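Local coordinates for HIAXHD3 (Humicola insolens, PDB 3ZXK), which hydrolyses arabinofuranosyl side chains as a family 43 glycoside hydrolase and, in engineered form, also shows endo-xylanase activity, at residues A[401-406]-A[502-507]. Numbering follows the deposited sequence.
Sequences VLFRDR and WRYFTG. With XYP (beta-D-xylopyranose), chain C.
Arg404 leaves the end of strand 396-403 and slides past Tyr504 in the opposite direction, its guanidinium plane 61° from the ring. From CB the chain runs extended; CG, anti to the backbone N (chi1 -151°), lies 3.5 Å from Tyr504 CD2. CD passes the Thr506 carbonyl, and NE donates to Thr506 O at 2.7 Å, in the carbonyl plane. NH2 adds a weak bond to the same oxygen. Tyr504 CB lies over the centre of one guanidinium face, while NH1 forms a salt bridge with Asp405 OD1, 2.9 Å away, its hydrogen bond weakly angled. Arginine suits this place because one flat cation serves a carbonyl and a carboxylate together; aspartate's short carboxylate supplies the balancing charge, nearly parallel to the tyrosine ring (planes 9° apart). A water donates to Asp405 OD2 and accepts from Tyr504 N. Tyrosine offers a flat packing surface and a hydroxyl that bonds Tyr38 OH. An alanine at Arg404 would probably leave Thr506 O without these two donors, Asp405 without its charge mate and a gap beside Tyr504 CB. A cation probably balanced by its neighbour thus bonds across to the loop bearing Trp502, whose ring takes xylose C5 over one face in the glycan pocket.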
loop_
_atom_site.group_PDB
_atom_site.type_symbol
_atom_site.label_atom_id
_atom_site.label_comp_id
_atom_site.label_asym_id
_atom_site.label_seq_id
_atom_site.Cartn_x
_atom_site.Cartn_y
_atom_site.Cartn_z
ATOM N N VAL A 401 -16.651 5.923 3.824
ATOM C CA VAL A 401 -15.951 7.020 3.237
ATOM C C VAL A 401 -15.087 6.589 2.056
ATOM O O VAL A 401 -14.440 5.516 2.059
ATOM C CB VAL A 401 -15.127 7.776 4.321
ATOM C CG1 VAL A 401 -14.127 6.819 5.044
ATOM C CG2 VAL A 401 -14.416 9.025 3.743
ATOM N N LEU A 402 -15.117 7.434 1.029
ATOM C CA LEU A 402 -14.170 7.400 -0.075
ATOM C C LEU A 402 -13.027 8.287 0.414
ATOM O O LEU A 402 -13.150 9.530 0.425
ATOM C CB LEU A 402 -14.827 7.969 -1.331
ATOM C CG LEU A 402 -13.816 7.938 -2.476
ATOM C CD1 LEU A 402 -13.645 6.536 -3.045
ATOM C CD2 LEU A 402 -14.228 8.863 -3.590
ATOM N N PHE A 403 -11.955 7.645 0.902
ATOM C CA PHE A 403 -10.993 8.331 1.748
ATOM C C PHE A 403 -9.712 8.701 1.018
ATOM O O PHE A 403 -9.048 7.864 0.438
ATOM C CB PHE A 403 -10.660 7.465 2.991
ATOM C CG PHE A 403 -9.867 8.206 4.037
ATOM C CD1 PHE A 403 -10.495 9.098 4.924
ATOM C CD2 PHE A 403 -8.489 8.029 4.135
ATOM C CE1 PHE A 403 -9.740 9.802 5.873
ATOM C CE2 PHE A 403 -7.735 8.736 5.076
ATOM C CZ PHE A 403 -8.361 9.618 5.950
ATOM N N ARG A 404 -9.378 9.980 1.086
ATOM C CA ARG A 404 -8.130 10.542 0.588
ATOM C C ARG A 404 -8.144 12.018 1.011
ATOM O O ARG A 404 -8.987 12.450 1.816
ATOM C CB ARG A 404 -7.997 10.375 -0.931
ATOM C CG ARG A 404 -6.566 10.266 -1.405
ATOM C CD ARG A 404 -6.441 10.439 -2.910
ATOM N NE ARG A 404 -5.076 10.244 -3.395
ATOM C CZ ARG A 404 -4.295 11.191 -3.931
ATOM N NH1 ARG A 404 -4.681 12.465 -4.003
ATOM N NH2 ARG A 404 -3.101 10.855 -4.413
ATOM N N ASP A 405 -7.232 12.806 0.446
ATOM C CA ASP A 405 -7.152 14.240 0.761
ATOM C C ASP A 405 -8.336 15.074 0.220
ATOM O O ASP A 405 -8.550 16.175 0.695
ATOM C CB ASP A 405 -5.834 14.842 0.265
ATOM C CG ASP A 405 -5.611 14.653 -1.227
ATOM O OD1 ASP A 405 -6.059 13.635 -1.796
ATOM O OD2 ASP A 405 -4.951 15.528 -1.817
ATOM N N ARG A 406 -9.059 14.567 -0.780
ATOM C CA ARG A 406 -10.376 15.117 -1.174
ATOM C C ARG A 406 -11.358 13.979 -1.034
ATOM O O ARG A 406 -11.317 13.024 -1.802
ATOM C CB ARG A 406 -10.379 15.615 -2.622
ATOM C CG ARG A 406 -11.610 16.457 -2.962
ATOM C CD ARG A 406 -11.966 16.387 -4.429
ATOM N NE ARG A 406 -11.027 17.201 -5.200
ATOM C CZ ARG A 406 -11.004 17.266 -6.522
ATOM N NH1 ARG A 406 -11.910 16.588 -7.234
ATOM N NH2 ARG A 406 -10.095 18.025 -7.121
ATOM N N TRP A 502 -1.097 13.751 -7.326
ATOM C CA TRP A 502 -0.197 12.751 -6.768
ATOM C C TRP A 502 0.325 13.110 -5.416
ATOM O O TRP A 502 0.917 12.276 -4.778
ATOM C CB TRP A 502 0.955 12.481 -7.734
ATOM C CG TRP A 502 1.813 13.676 -8.043
ATOM C CD1 TRP A 502 1.744 14.513 -9.147
ATOM C CD2 TRP A 502 2.936 14.192 -7.244
ATOM N NE1 TRP A 502 2.710 15.503 -9.077
ATOM C CE2 TRP A 502 3.459 15.358 -7.959
ATOM C CE3 TRP A 502 3.541 13.811 -6.042
ATOM C CZ2 TRP A 502 4.553 16.085 -7.485
ATOM C CZ3 TRP A 502 4.620 14.559 -5.567
ATOM C CH2 TRP A 502 5.115 15.667 -6.272
ATOM N N ARG A 503 0.109 14.339 -4.941
ATOM C CA ARG A 503 0.806 14.799 -3.732
ATOM C C ARG A 503 0.558 14.024 -2.431
ATOM O O ARG A 503 1.473 13.885 -1.614
ATOM C CB ARG A 503 0.620 16.308 -3.539
ATOM C CG ARG A 503 1.202 17.113 -4.700
ATOM C CD ARG A 503 1.412 18.582 -4.385
ATOM N NE ARG A 503 1.987 19.278 -5.537
ATOM C CZ ARG A 503 3.291 19.415 -5.780
ATOM N NH1 ARG A 503 4.192 18.908 -4.950
ATOM N NH2 ARG A 503 3.699 20.074 -6.863
ATOM N N TYR A 504 -0.647 13.478 -2.264
ATOM C CA TYR A 504 -0.938 12.613 -1.109
ATOM C C TYR A 504 -0.312 11.216 -1.250
ATOM O O TYR A 504 -0.266 10.459 -0.291
ATOM C CB TYR A 504 -2.456 12.526 -0.947
ATOM C CG TYR A 504 -2.950 11.822 0.296
ATOM C CD1 TYR A 504 -2.958 12.483 1.526
ATOM C CD2 TYR A 504 -3.436 10.509 0.237
ATOM C CE1 TYR A 504 -3.420 11.865 2.678
ATOM C CE2 TYR A 504 -3.918 9.876 1.380
ATOM C CZ TYR A 504 -3.907 10.542 2.599
ATOM O OH TYR A 504 -4.373 9.883 3.724
ATOM N N PHE A 505 0.098 10.895 -2.466
ATOM C CA PHE A 505 0.769 9.643 -2.850
ATOM C C PHE A 505 -0.135 8.420 -2.844
ATOM O O PHE A 505 -0.280 7.766 -3.875
ATOM C CB PHE A 505 2.073 9.401 -2.067
ATOM C CG PHE A 505 3.191 10.342 -2.439
ATOM C CD1 PHE A 505 3.853 10.228 -3.659
ATOM C CD2 PHE A 505 3.571 11.349 -1.562
ATOM C CE1 PHE A 505 4.890 11.103 -3.987
ATOM C CE2 PHE A 505 4.592 12.240 -1.889
ATOM C CZ PHE A 505 5.254 12.115 -3.101
ATOM N N THR A 506 -0.736 8.101 -1.706
ATOM C CA THR A 506 -1.628 6.952 -1.608
ATOM C C THR A 506 -2.862 7.155 -2.500
ATOM O O THR A 506 -3.312 8.272 -2.681
ATOM C CB THR A 506 -2.078 6.823 -0.136
ATOM O OG1 THR A 506 -0.909 6.665 0.665
ATOM C CG2 THR A 506 -3.011 5.603 0.094
ATOM N N GLY A 507 -3.399 6.087 -3.068
ATOM C CA GLY A 507 -4.622 6.196 -3.848
ATOM C C GLY A 507 -5.868 6.333 -2.995
ATOM O O GLY A 507 -5.809 6.289 -1.757
HETATM O O1 XYP C . 6.373 16.183 -12.788
HETATM C C1 XYP C . 7.022 15.303 -11.862
HETATM C C2 XYP C . 8.151 16.009 -11.101
HETATM C C3 XYP C . 8.832 15.003 -10.172
HETATM C C4 XYP C . 7.791 14.423 -9.217
HETATM C C5 XYP C . 6.579 13.873 -9.983
HETATM O O2 XYP C . 9.117 16.567 -11.997
HETATM O O3 XYP C . 9.897 15.616 -9.427
HETATM O O4 XYP C . 8.408 13.414 -8.401
HETATM O O5 XYP C . 6.051 14.827 -10.922
HETATM O O HOH W 1 -6.295 7.055 0.921
HETATM O O HOH W 2 -2.995 14.811 -3.449
#